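PDB 1VHS: putative phosphinothricin acetyltransferase YwnH from Bacillus subtilis, which probably inactivates the herbicide and antibiotic phosphinothricin by transferring an acetyl group to it from acetyl-CoA, as a GNAT-family N-acetyltransferase. Local coordinates for residues R6-R11 and L54-D59; A15-Y20 and V36-R41; N21-S26 and S86-E91. One frame throughout, in Å; residues are numbered along the deposited sequence.

Overall arrangement
Contacts 1 and 3 reach the GNAT sheet, through strands 54-58 and 82-89, while contact 2 packs the 36-41 loop on helix 13-24. Contact 1 pairs the edge strand 4-7 with strand 54-58; the next element, helix 13-24, supplies one segment each to contacts 2 and 3. Contacts 1 and 2 have centres about 14 Å apart and touch where Val-56 CG1 meets Val-16 CG2 at 4.0 Å. Contacts 2 and 3, with centres about 11 Å apart, are joined more closely, by Asn-21 OD1 and Val-36 N at 2.9 Å and by Tyr-20 CD1 against Tyr-88 CE2 at 3.7 Å. Contact 3 contains the predicted acetyl-CoA-binding residues Ile-87, Tyr-88 and Ile-89, whereas contact 1 lies about 16 Å from it between centres.

Contact 1: R6-R11 and L54-D59; sequences RLAEHR and LYVAED
Backbone hydrogen bonds define an antiparallel pairing. Arg-6 and Val-56 form a hydrogen-bonded pair: Arg-6 N donates to Val-56 O at 3.0 Å and Val-56 N returns a bond to Arg-6 O at 2.9 Å, both directed nearly along the C=O axes. Leu-7 and Tyr-55 follow as a non-hydrogen-bonded pair. One residue on, where the first strand has already given way to loop, Ala-8 N still reaches Leu-54 O at 2.8 Å, a nearly straight bond (166°) lying in the carbonyl plane.

The charged interaction lies beside this ladder. Arg-6 sets CG in the crowded position between its backbone N and carbonyl carbon (chi1 64°), then runs extended to NE and crosses obliquely over Val-56 to the extended Glu-58. Arg-6 grips side-on, its NE at 2.7 Å and NH2 at 2.9 Å both donating to Glu-58 OE1. That oxygen lies close to the guanidinium plane, but the carboxylate is turned 81° from it, so NE meets OE1 from above the carboxylate plane while OE1 turns its anti lone pair to NH2. Val-56 CG2 sits over the centre of the guanidinium, 3.5 Å above its plane. Glu-9 adds a long, purely electrostatic link to NH1, and Asp-12 a further salt bridge; this cluster of acids would be expected to favour the charged arginine.

Among the apolar contacts, Val-56 CG1 meets Ala-8 CB, which also touches Leu-54 CG. Leu-7 runs side by side with Tyr-55, Leu-7 CD2 lying 3.5 Å from Tyr-55 CE2.

Strand 4-7 is thereby fixed as an outer strand of the sheet. Strand 54-58 pairs on its other edge with strand 64-72, Tyr-55 and Ala-57 touch helix 98-109, and Leu-54 meets Phe-45 of helix 42-46.

Contact 2: A15-Y20 and V36-R41; sequences AVVAIY and VTPEDR
Tyr-20 carries CG anti to its backbone N (chi1 -179°), Val-17 places CG1 in the same anti position (chi1 172°), and Arg-41 folds back through three successive torsions of the same negative sense. Together these turns bring a ring, a branched methyl pair and a guanidinium to one side of helix 13-24. Val-36 completes the set by putting CG2 in the crowded position between its N and carbonyl carbon, where that methyl reaches both Val-17 and Tyr-20.

CG2 of Val-36 lies 3.8 Å from Tyr-20 CD2, the two side chains crossing at about a right angle, and 3.9 Å from Val-17 CG1. The same Val-17 methyl approaches Val-36 O at 3.6 Å, while its other branch, CG2, packs against Pro-38 CA at 3.9 Å. Beyond Val-36, Arg-41 makes a cation-pi contact: its CZ lies 4.8 Å from the centroid of the Tyr-20 ring and 19° off the normal, hence over the face. Trp-44 is a second cation-pi partner for this arginine. The phenol oxygen bonds to Asp-32 and Thr-30, which would fix the direction in which the ring points.

Within 36-41, Asp-40 OD2 holds the turn, accepting from Thr-37 N at 2.9 Å and from Thr-37 OG1 at 2.5 Å. Asp-40 OD2 turns its anti lone pair to Thr-37 N, and the hydroxyl comes from above the carboxylate plane.

The contact thus fastens the loop leading into helix 42-46 to helix 13-24. Ile-19 packs on Val-64 and Trp-67 of strand 64-72, while the Tyr-20 ring itself also meets that of Tyr-88 on strand 82-89.

Contact 3: N21-S26 and S86-E91; sequences NSTIAS and SIYIDE
Ser-22 and Thr-23 both hold their hydroxyls in the crowded position between backbone N and carbonyl carbon, so each oxygen bonds back into its own helix, to Ile-19 O and Tyr-20 O respectively. Ser-22 OG also accepts from Glu-91 N at 3.2 Å, and the 174° angle at hydrogen makes this bond almost straight. Thr-23 OG1 stands at the edge of the Tyr-88 ring, in its plane and 3.9 Å from Tyr-88 CD2, with the two side chains crossing at about a right angle. The other branch of Thr-23, CG2, rests 3.7 Å from Ile-89 O.

Glu-91 starts with CG anti to N (chi1 -173°) and bends at chi2 (61°), folding OE1 back toward the helix. A water links the pieces: it donates to Ser-22 O at 2.6 Å and to Glu-91 OE1 at 3.3 Å, and accepts from Ser-26 N at 2.8 Å.

Tyr-88, also stacked on Trp-67, lies with Ile-87 and Ile-89 on the strand predicted to bind acetyl-CoA. Helix 13-24 packed beside this strand is consistent with the GNAT fold, in which this strand forms one wall of the acetyl-CoA cleft.

Contact 1: R6-R11 and L54-D59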
ATOM      1  N   ARG A   6     -13.624  -2.463  -4.790  1.00 19.70           N
ATOM      2  CA  ARG A   6     -14.144  -1.665  -5.894  1.00 18.67           C
ATOM      3  C   ARG A   6     -13.206  -0.481  -6.109  1.00 18.64           C
ATOM      4  O   ARG A   6     -12.449  -0.113  -5.212  1.00 16.48           O
ATOM      5  CB  ARG A   6     -15.548  -1.142  -5.574  1.00 18.22           C
ATOM      6  CG  ARG A   6     -15.593  -0.192  -4.395  1.00 19.11           C
ATOM      7  CD  ARG A   6     -16.989   0.397  -4.205  1.00 18.22           C
ATOM      8  NE  ARG A   6     -17.099   1.179  -2.972  1.00 18.62           N
ATOM      9  CZ  ARG A   6     -16.629   2.414  -2.805  1.00 16.91           C
ATOM     10  NH1 ARG A   6     -16.004   3.039  -3.794  1.00 15.95           N
ATOM     11  NH2 ARG A   6     -16.785   3.027  -1.640  1.00 15.36           N
ATOM     12  N   LEU A   7     -13.247   0.109  -7.301  1.00 15.27           N
ATOM     13  CA  LEU A   7     -12.419   1.267  -7.595  1.00 16.43           C
ATOM     14  C   LEU A   7     -12.805   2.427  -6.673  1.00 19.22           C
ATOM     15  O   LEU A   7     -13.989   2.664  -6.411  1.00 18.54           O
ATOM     16  CB  LEU A   7     -12.599   1.687  -9.056  1.00 16.10           C
ATOM     17  CG  LEU A   7     -11.988   0.750 -10.102  1.00 17.49           C
ATOM     18  CD1 LEU A   7     -12.582   1.027 -11.474  1.00 19.08           C
ATOM     19  CD2 LEU A   7     -10.472   0.943 -10.118  1.00 17.95           C
ATOM     20  N   ALA A   8     -11.804   3.141  -6.171  1.00 14.82           N
ATOM     21  CA  ALA A   8     -12.049   4.278  -5.290  1.00 18.05           C
ATOM     22  C   ALA A   8     -12.746   5.404  -6.043  1.00 19.34           C
ATOM     23  O   ALA A   8     -12.619   5.528  -7.265  1.00 22.61           O
ATOM     24  CB  ALA A   8     -10.724   4.791  -4.704  1.00 18.96           C
ATOM     25  N   GLU A   9     -13.474   6.226  -5.296  1.00 21.44           N
ATOM     26  CA  GLU A   9     -14.199   7.359  -5.850  1.00 23.59           C
ATOM     27  C   GLU A   9     -13.845   8.580  -5.012  1.00 23.34           C
ATOM     28  O   GLU A   9     -13.347   8.447  -3.891  1.00 24.35           O
ATOM     29  CB  GLU A   9     -15.704   7.085  -5.787  1.00 24.27           C
ATOM     30  CG  GLU A   9     -16.042   5.663  -6.184  1.00 26.65           C
ATOM     31  CD  GLU A   9     -17.522   5.354  -6.116  1.00 26.88           C
ATOM     32  OE1 GLU A   9     -18.163   5.664  -5.087  1.00 25.14           O
ATOM     33  OE2 GLU A   9     -18.035   4.780  -7.095  1.00 28.55           O
ATOM     34  N   HIS A  10     -14.113   9.765  -5.542  1.00 25.68           N
ATOM     35  CA  HIS A  10     -13.791  10.992  -4.825  1.00 28.62           C
ATOM     36  C   HIS A  10     -14.338  11.044  -3.398  1.00 26.69           C
ATOM     37  O   HIS A  10     -13.628  11.459  -2.481  1.00 25.40           O
ATOM     38  CB  HIS A  10     -14.282  12.210  -5.611  1.00 34.20           C
ATOM     39  CG  HIS A  10     -13.815  13.516  -5.046  1.00 40.89           C
ATOM     40  ND1 HIS A  10     -14.151  13.941  -3.779  1.00 43.40           N
ATOM     41  CD2 HIS A  10     -13.020  14.480  -5.567  1.00 45.11           C
ATOM     42  CE1 HIS A  10     -13.584  15.111  -3.544  1.00 46.30           C
ATOM     43  NE2 HIS A  10     -12.892  15.460  -4.613  1.00 48.13           N
ATOM     44  N   ARG A  11     -15.585  10.620  -3.199  1.00 25.16           N
ATOM     45  CA  ARG A  11     -16.171  10.658  -1.864  1.00 24.80           C
ATOM     46  C   ARG A  11     -15.471   9.715  -0.890  1.00 22.71           C
ATOM     47  O   ARG A  11     -15.756   9.735   0.306  1.00 22.97           O
ATOM     48  CB  ARG A  11     -17.678  10.345  -1.914  1.00 27.94           C
ATOM     49  CG  ARG A  11     -18.026   8.918  -2.279  1.00 32.09           C
ATOM     50  CD  ARG A  11     -19.482   8.810  -2.729  1.00 33.99           C
ATOM     51  NE  ARG A  11     -20.451   8.909  -1.640  1.00 30.54           N
ATOM     52  CZ  ARG A  11     -20.833   7.883  -0.884  1.00 32.83           C
ATOM     53  NH1 ARG A  11     -20.322   6.678  -1.091  1.00 33.16           N
ATOM     54  NH2 ARG A  11     -21.750   8.052   0.063  1.00 29.78           N
ATOM     55  N   LEU A  54      -6.539   2.971  -7.516  1.00 16.95           N
ATOM     56  CA  LEU A  54      -6.691   2.932  -6.080  1.00 15.84           C
ATOM     57  C   LEU A  54      -7.997   2.185  -5.867  1.00 18.00           C
ATOM     58  O   LEU A  54      -9.034   2.574  -6.411  1.00 15.09           O
ATOM     59  CB  LEU A  54      -6.813   4.347  -5.507  1.00 17.65           C
ATOM     60  CG  LEU A  54      -7.094   4.407  -4.004  1.00 23.28           C
ATOM     61  CD1 LEU A  54      -5.935   3.764  -3.250  1.00 24.51           C
ATOM     62  CD2 LEU A  54      -7.276   5.859  -3.567  1.00 22.98           C
ATOM     63  N   TYR A  55      -7.939   1.093  -5.116  1.00 15.12           N
ATOM     64  CA  TYR A  55      -9.130   0.311  -4.816  1.00 19.24           C
ATOM     65  C   TYR A  55      -9.436   0.426  -3.335  1.00 21.69           C
ATOM     66  O   TYR A  55      -8.528   0.521  -2.517  1.00 19.51           O
ATOM     67  CB  TYR A  55      -8.919  -1.171  -5.122  1.00 19.66           C
ATOM     68  CG  TYR A  55      -8.680  -1.496  -6.571  1.00 17.83           C
ATOM     69  CD1 TYR A  55      -7.392  -1.471  -7.106  1.00 17.58           C
ATOM     70  CD2 TYR A  55      -9.738  -1.825  -7.414  1.00 22.42           C
ATOM     71  CE1 TYR A  55      -7.163  -1.769  -8.441  1.00 23.69           C
ATOM     72  CE2 TYR A  55      -9.518  -2.123  -8.759  1.00 18.28           C
ATOM     73  CZ  TYR A  55      -8.230  -2.092  -9.264  1.00 22.56           C
ATOM     74  OH  TYR A  55      -8.007  -2.361 -10.595  1.00 22.06           O
ATOM     75  N   VAL A  56     -10.715   0.420  -2.988  1.00 18.00           N
ATOM     76  CA  VAL A  56     -11.084   0.460  -1.587  1.00 18.14           C
ATOM     77  C   VAL A  56     -11.820  -0.835  -1.290  1.00 19.51           C
ATOM     78  O   VAL A  56     -12.413  -1.445  -2.186  1.00 21.15           O
ATOM     79  CB  VAL A  56     -11.985   1.674  -1.240  1.00 20.53           C
ATOM     80  CG1 VAL A  56     -11.179   2.963  -1.345  1.00 23.82           C
ATOM     81  CG2 VAL A  56     -13.185   1.728  -2.170  1.00 20.68           C
ATOM     82  N   ALA A  57     -11.741  -1.271  -0.041  1.00 17.73           N
ATOM     83  CA  ALA A  57     -12.400  -2.489   0.392  1.00 18.93           C
ATOM     84  C   ALA A  57     -13.466  -2.106   1.410  1.00 21.67           C
ATOM     85  O   ALA A  57     -13.180  -1.422   2.401  1.00 19.90           O
ATOM     86  CB  ALA A  57     -11.393  -3.444   1.012  1.00 18.46           C
ATOM     87  N   GLU A  58     -14.697  -2.535   1.150  1.00 21.46           N
ATOM     88  CA  GLU A  58     -15.815  -2.236   2.037  1.00 23.36           C
ATOM     89  C   GLU A  58     -16.154  -3.418   2.922  1.00 23.48           C
ATOM     90  O   GLU A  58     -16.103  -4.565   2.481  1.00 23.57           O
ATOM     91  CB  GLU A  58     -17.069  -1.871   1.232  1.00 26.06           C
ATOM     92  CG  GLU A  58     -17.035  -0.523   0.530  1.00 28.63           C
ATOM     93  CD  GLU A  58     -18.363  -0.183  -0.128  1.00 30.50           C
ATOM     94  OE1 GLU A  58     -18.489   0.931  -0.680  1.00 33.55           O
ATOM     95  OE2 GLU A  58     -19.283  -1.029  -0.092  1.00 29.94           O
ATOM     96  N   ASP A  59     -16.490  -3.135   4.175  1.00 29.46           N
ATOM     97  CA  ASP A  59     -16.881  -4.187   5.099  1.00 34.31           C
ATOM     98  C   ASP A  59     -18.335  -4.517   4.770  1.00 36.94           C
ATOM     99  O   ASP A  59     -18.943  -3.873   3.913  1.00 35.08           O
ATOM    100  CB  ASP A  59     -16.763  -3.716   6.558  1.00 36.87           C
ATOM    101  CG  ASP A  59     -17.484  -2.403   6.815  1.00 38.18           C
ATOM    102  OD1 ASP A  59     -18.580  -2.193   6.257  1.00 38.69           O
ATOM    103  OD2 ASP A  59     -16.957  -1.580   7.594  1.00 42.72           O
TER

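Contact 2: A15-Y20 and V36-R41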
ATOM      1  N   ALA A  15     -12.316   8.794   3.843  1.00 23.78           N
ATOM      2  CA  ALA A  15     -12.101   7.517   4.517  1.00 22.57           C
ATOM      3  C   ALA A  15     -10.689   6.977   4.267  1.00 20.93           C
ATOM      4  O   ALA A  15     -10.090   6.362   5.146  1.00 20.98           O
ATOM      5  CB  ALA A  15     -13.131   6.505   4.044  1.00 25.62           C
ATOM      6  N   VAL A  16     -10.173   7.203   3.062  1.00 19.25           N
ATOM      7  CA  VAL A  16      -8.838   6.737   2.692  1.00 19.60           C
ATOM      8  C   VAL A  16      -7.792   7.430   3.560  1.00 21.80           C
ATOM      9  O   VAL A  16      -6.876   6.786   4.072  1.00 19.01           O
ATOM     10  CB  VAL A  16      -8.551   7.011   1.188  1.00 19.44           C
ATOM     11  CG1 VAL A  16      -7.084   6.761   0.865  1.00 20.47           C
ATOM     12  CG2 VAL A  16      -9.426   6.109   0.323  1.00 18.24           C
ATOM     13  N   VAL A  17      -7.937   8.742   3.733  1.00 21.94           N
ATOM     14  CA  VAL A  17      -7.005   9.502   4.559  1.00 22.12           C
ATOM     15  C   VAL A  17      -7.157   9.118   6.026  1.00 21.96           C
ATOM     16  O   VAL A  17      -6.173   9.019   6.759  1.00 22.37           O
ATOM     17  CB  VAL A  17      -7.235  11.022   4.403  1.00 21.05           C
ATOM     18  CG1 VAL A  17      -6.396  11.789   5.421  1.00 24.11           C
ATOM     19  CG2 VAL A  17      -6.870  11.446   2.997  1.00 22.01           C
ATOM     20  N   ALA A  18      -8.396   8.904   6.455  1.00 22.94           N
ATOM     21  CA  ALA A  18      -8.659   8.520   7.834  1.00 22.99           C
ATOM     22  C   ALA A  18      -7.951   7.203   8.156  1.00 22.91           C
ATOM     23  O   ALA A  18      -7.334   7.065   9.214  1.00 23.43           O
ATOM     24  CB  ALA A  18     -10.160   8.381   8.062  1.00 26.56           C
ATOM     25  N   ILE A  19      -8.044   6.237   7.244  1.00 21.03           N
ATOM     26  CA  ILE A  19      -7.398   4.942   7.439  1.00 20.84           C
ATOM     27  C   ILE A  19      -5.888   5.159   7.507  1.00 22.09           C
ATOM     28  O   ILE A  19      -5.200   4.587   8.353  1.00 23.41           O
ATOM     29  CB  ILE A  19      -7.736   3.969   6.287  1.00 19.67           C
ATOM     30  CG1 ILE A  19      -9.199   3.530   6.410  1.00 22.95           C
ATOM     31  CG2 ILE A  19      -6.779   2.762   6.302  1.00 21.20           C
ATOM     32  CD1 ILE A  19      -9.684   2.654   5.278  1.00 24.77           C
ATOM     33  N   TYR A  20      -5.386   5.994   6.607  1.00 23.81           N
ATOM     34  CA  TYR A  20      -3.967   6.316   6.565  1.00 23.46           C
ATOM     35  C   TYR A  20      -3.534   6.870   7.925  1.00 23.71           C
ATOM     36  O   TYR A  20      -2.548   6.419   8.505  1.00 22.82           O
ATOM     37  CB  TYR A  20      -3.719   7.353   5.474  1.00 25.83           C
ATOM     38  CG  TYR A  20      -2.275   7.759   5.321  1.00 27.98           C
ATOM     39  CD1 TYR A  20      -1.371   6.945   4.637  1.00 31.00           C
ATOM     40  CD2 TYR A  20      -1.813   8.964   5.847  1.00 31.74           C
ATOM     41  CE1 TYR A  20      -0.044   7.324   4.476  1.00 31.73           C
ATOM     42  CE2 TYR A  20      -0.487   9.355   5.696  1.00 31.20           C
ATOM     43  CZ  TYR A  20       0.391   8.529   5.009  1.00 33.40           C
ATOM     44  OH  TYR A  20       1.700   8.908   4.860  1.00 34.46           O
ATOM     45  N   VAL A  36      -2.322  13.722   8.355  1.00 30.97           N
ATOM     46  CA  VAL A  36      -2.425  14.584   7.186  1.00 31.91           C
ATOM     47  C   VAL A  36      -3.887  14.916   6.896  1.00 31.85           C
ATOM     48  O   VAL A  36      -4.790  14.293   7.452  1.00 30.09           O
ATOM     49  CB  VAL A  36      -1.814  13.903   5.942  1.00 34.09           C
ATOM     50  CG1 VAL A  36      -0.351  13.553   6.206  1.00 33.34           C
ATOM     51  CG2 VAL A  36      -2.611  12.648   5.591  1.00 31.05           C
ATOM     52  N   THR A  37      -4.118  15.897   6.027  1.00 33.08           N
ATOM     53  CA  THR A  37      -5.479  16.284   5.671  1.00 32.85           C
ATOM     54  C   THR A  37      -5.803  15.865   4.237  1.00 32.32           C
ATOM     55  O   THR A  37      -4.910  15.730   3.401  1.00 32.32           O
ATOM     56  CB  THR A  37      -5.687  17.809   5.784  1.00 35.35           C
ATOM     57  OG1 THR A  37      -4.951  18.471   4.750  1.00 36.89           O
ATOM     58  CG2 THR A  37      -5.219  18.315   7.142  1.00 35.28           C
ATOM     59  N   PRO A  38      -7.094  15.655   3.936  1.00 31.18           N
ATOM     60  CA  PRO A  38      -7.548  15.252   2.600  1.00 31.03           C
ATOM     61  C   PRO A  38      -6.977  16.154   1.510  1.00 32.82           C
ATOM     62  O   PRO A  38      -6.649  15.698   0.413  1.00 29.45           O
ATOM     63  CB  PRO A  38      -9.064  15.366   2.710  1.00 32.24           C
ATOM     64  CG  PRO A  38      -9.307  14.969   4.131  1.00 31.38           C
ATOM     65  CD  PRO A  38      -8.232  15.735   4.869  1.00 30.01           C
ATOM     66  N   GLU A  39      -6.858  17.440   1.826  1.00 33.48           N
ATOM     67  CA  GLU A  39      -6.325  18.409   0.880  1.00 36.47           C
ATOM     68  C   GLU A  39      -4.855  18.125   0.580  1.00 36.73           C
ATOM     69  O   GLU A  39      -4.398  18.314  -0.548  1.00 39.47           O
ATOM     70  CB  GLU A  39      -6.489  19.823   1.435  1.00 33.87           C
ATOM     71  N   ASP A  40      -4.119  17.666   1.588  1.00 38.64           N
ATOM     72  CA  ASP A  40      -2.701  17.365   1.408  1.00 39.80           C
ATOM     73  C   ASP A  40      -2.492  16.127   0.541  1.00 40.34           C
ATOM     74  O   ASP A  40      -1.377  15.864   0.091  1.00 40.70           O
ATOM     75  CB  ASP A  40      -2.013  17.126   2.758  1.00 40.86           C
ATOM     76  CG  ASP A  40      -2.155  18.294   3.711  1.00 44.35           C
ATOM     77  OD1 ASP A  40      -1.959  19.452   3.282  1.00 42.64           O
ATOM     78  OD2 ASP A  40      -2.449  18.048   4.901  1.00 47.20           O
ATOM     79  N   ARG A  41      -3.560  15.369   0.307  1.00 39.46           N
ATOM     80  CA  ARG A  41      -3.460  14.146  -0.484  1.00 38.35           C
ATOM     81  C   ARG A  41      -4.322  14.142  -1.745  1.00 38.19           C
ATOM     82  O   ARG A  41      -4.394  13.134  -2.448  1.00 35.29           O
ATOM     83  CB  ARG A  41      -3.828  12.943   0.391  1.00 38.44           C
ATOM     84  CG  ARG A  41      -2.946  12.783   1.618  1.00 41.81           C
ATOM     85  CD  ARG A  41      -1.568  12.233   1.266  1.00 48.14           C
ATOM     86  NE  ARG A  41      -1.613  10.800   0.984  1.00 52.75           N
ATOM     87  CZ  ARG A  41      -0.546  10.050   0.722  1.00 54.94           C
ATOM     88  NH1 ARG A  41       0.664  10.593   0.702  1.00 55.72           N
ATOM     89  NH2 ARG A  41      -0.688   8.750   0.494  1.00 54.00           N
TER

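Contact 3: N21-S26 and S86-E91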
ATOM      1  N   ASN A  21      -4.285   7.843   8.437  1.00 23.82           N
ATOM      2  CA  ASN A  21      -3.963   8.450   9.726  1.00 22.92           C
ATOM      3  C   ASN A  21      -4.054   7.510  10.916  1.00 25.17           C
ATOM      4  O   ASN A  21      -3.332   7.677  11.900  1.00 25.31           O
ATOM      5  CB  ASN A  21      -4.852   9.670   9.989  1.00 21.48           C
ATOM      6  CG  ASN A  21      -4.489  10.848   9.113  1.00 24.35           C
ATOM      7  OD1 ASN A  21      -3.334  11.009   8.719  1.00 28.04           O
ATOM      8  ND2 ASN A  21      -5.469  11.693   8.819  1.00 27.31           N
ATOM      9  N   SER A  22      -4.935   6.519  10.840  1.00 23.86           N
ATOM     10  CA  SER A  22      -5.080   5.590  11.949  1.00 25.87           C
ATOM     11  C   SER A  22      -3.823   4.740  12.126  1.00 27.62           C
ATOM     12  O   SER A  22      -3.601   4.177  13.198  1.00 27.30           O
ATOM     13  CB  SER A  22      -6.294   4.682  11.732  1.00 25.42           C
ATOM     14  OG  SER A  22      -6.091   3.824  10.625  1.00 26.96           O
ATOM     15  N   THR A  23      -3.002   4.659  11.082  1.00 28.20           N
ATOM     16  CA  THR A  23      -1.773   3.866  11.133  1.00 29.13           C
ATOM     17  C   THR A  23      -0.534   4.663  11.558  1.00 33.12           C
ATOM     18  O   THR A  23       0.497   4.082  11.900  1.00 31.11           O
ATOM     19  CB  THR A  23      -1.455   3.232   9.762  1.00 29.50           C
ATOM     20  OG1 THR A  23      -1.000   4.250   8.860  1.00 30.41           O
ATOM     21  CG2 THR A  23      -2.693   2.560   9.177  1.00 29.94           C
ATOM     22  N   ILE A  24      -0.630   5.987  11.544  1.00 34.22           N
ATOM     23  CA  ILE A  24       0.509   6.830  11.897  1.00 36.25           C
ATOM     24  C   ILE A  24       1.068   6.606  13.302  1.00 39.84           C
ATOM     25  O   ILE A  24       2.286   6.543  13.488  1.00 39.49           O
ATOM     26  CB  ILE A  24       0.158   8.328  11.726  1.00 37.74           C
ATOM     27  CG1 ILE A  24      -0.133   8.617  10.250  1.00 36.17           C
ATOM     28  CG2 ILE A  24       1.308   9.199  12.226  1.00 36.38           C
ATOM     29  CD1 ILE A  24      -0.466  10.068   9.950  1.00 37.24           C
ATOM     30  N   ALA A  25       0.180   6.479  14.281  1.00 41.02           N
ATOM     31  CA  ALA A  25       0.584   6.276  15.670  1.00 43.15           C
ATOM     32  C   ALA A  25       1.548   5.108  15.875  1.00 44.45           C
ATOM     33  O   ALA A  25       2.574   5.252  16.546  1.00 44.57           O
ATOM     34  CB  ALA A  25      -0.651   6.082  16.544  1.00 44.06           C
ATOM     35  N   SER A  26       1.218   3.955  15.303  1.00 42.47           N
ATOM     36  CA  SER A  26       2.052   2.767  15.448  1.00 42.55           C
ATOM     37  C   SER A  26       3.404   2.904  14.758  1.00 42.35           C
ATOM     38  O   SER A  26       4.313   2.118  15.021  1.00 41.55           O
ATOM     39  CB  SER A  26       1.327   1.540  14.888  1.00 41.37           C
ATOM     40  OG  SER A  26       1.165   1.649  13.484  1.00 44.91           O
ATOM     41  N   SER A  86       0.767  -0.477  -2.465  1.00 14.48           N
ATOM     42  CA  SER A  86       0.676  -0.012  -1.087  1.00 16.96           C
ATOM     43  C   SER A  86      -0.667  -0.462  -0.522  1.00 18.58           C
ATOM     44  O   SER A  86      -1.702  -0.294  -1.162  1.00 18.82           O
ATOM     45  CB  SER A  86       0.783   1.518  -1.032  1.00 16.74           C
ATOM     46  OG  SER A  86      -0.281   2.128  -1.735  0.33 21.58           O
ATOM     47  N   ILE A  87      -0.645  -1.047   0.670  1.00 15.10           N
ATOM     48  CA  ILE A  87      -1.861  -1.521   1.304  1.00 15.58           C
ATOM     49  C   ILE A  87      -1.995  -0.980   2.721  1.00 19.82           C
ATOM     50  O   ILE A  87      -1.105  -1.166   3.552  1.00 20.62           O
ATOM     51  CB  ILE A  87      -1.878  -3.064   1.351  1.00 12.63           C
ATOM     52  CG1 ILE A  87      -1.773  -3.618  -0.072  1.00 15.14           C
ATOM     53  CG2 ILE A  87      -3.149  -3.561   2.043  1.00 19.96           C
ATOM     54  CD1 ILE A  87      -1.667  -5.134  -0.153  1.00 18.26           C
ATOM     55  N   TYR A  88      -3.107  -0.300   2.991  1.00 17.13           N
ATOM     56  CA  TYR A  88      -3.367   0.245   4.318  1.00 17.18           C
ATOM     57  C   TYR A  88      -4.684  -0.305   4.838  1.00 20.02           C
ATOM     58  O   TYR A  88      -5.674  -0.383   4.105  1.00 19.42           O
ATOM     59  CB  TYR A  88      -3.423   1.775   4.290  1.00 20.55           C
ATOM     60  CG  TYR A  88      -2.062   2.414   4.139  1.00 22.90           C
ATOM     61  CD1 TYR A  88      -1.439   2.487   2.895  1.00 28.55           C
ATOM     62  CD2 TYR A  88      -1.380   2.917   5.250  1.00 27.06           C
ATOM     63  CE1 TYR A  88      -0.167   3.050   2.757  1.00 27.77           C
ATOM     64  CE2 TYR A  88      -0.105   3.480   5.122  1.00 26.47           C
ATOM     65  CZ  TYR A  88       0.492   3.541   3.875  1.00 27.77           C
ATOM     66  OH  TYR A  88       1.750   4.085   3.738  1.00 30.58           O
ATOM     67  N   ILE A  89      -4.683  -0.692   6.105  1.00 20.12           N
ATOM     68  CA  ILE A  89      -5.863  -1.257   6.743  1.00 22.42           C
ATOM     69  C   ILE A  89      -6.242  -0.409   7.950  1.00 24.72           C
ATOM     70  O   ILE A  89      -5.371   0.042   8.696  1.00 21.62           O
ATOM     71  CB  ILE A  89      -5.579  -2.695   7.216  1.00 26.95           C
ATOM     72  CG1 ILE A  89      -5.005  -3.513   6.057  1.00 26.22           C
ATOM     73  CG2 ILE A  89      -6.858  -3.338   7.745  1.00 29.94           C
ATOM     74  CD1 ILE A  89      -4.526  -4.897   6.456  1.00 25.40           C
ATOM     75  N   ASP A  90      -7.538  -0.181   8.136  1.00 27.67           N
ATOM     76  CA  ASP A  90      -7.996   0.603   9.275  1.00 32.45           C
ATOM     77  C   ASP A  90      -7.414  -0.048  10.525  1.00 34.24           C
ATOM     78  O   ASP A  90      -7.606  -1.242  10.760  1.00 32.06           O
ATOM     79  CB  ASP A  90      -9.528   0.612   9.335  1.00 33.31           C
ATOM     80  CG  ASP A  90     -10.067   1.478  10.461  1.00 37.11           C
ATOM     81  OD1 ASP A  90     -11.281   1.773  10.455  1.00 42.29           O
ATOM     82  OD2 ASP A  90      -9.288   1.858  11.358  1.00 37.03           O
ATOM     83  N   GLU A  91      -6.690   0.737  11.316  1.00 37.29           N
ATOM     84  CA  GLU A  91      -6.065   0.224  12.528  1.00 42.47           C
ATOM     85  C   GLU A  91      -7.031  -0.599  13.374  1.00 42.75           C
ATOM     86  O   GLU A  91      -6.619  -1.526  14.070  1.00 42.45           O
ATOM     87  CB  GLU A  91      -5.505   1.377  13.365  1.00 46.86           C
ATOM     88  CG  GLU A  91      -4.684   0.922  14.561  1.00 54.30           C
ATOM     89  CD  GLU A  91      -3.472   0.102  14.154  1.00 58.32           C
ATOM     90  OE1 GLU A  91      -2.580   0.653  13.474  1.00 59.55           O
ATOM     91  OE2 GLU A  91      -3.412  -1.093  14.513  1.00 60.46           O
TER
HETATM   92  O   HOH W   1      -1.427   3.557  14.513  1.00 38.32           O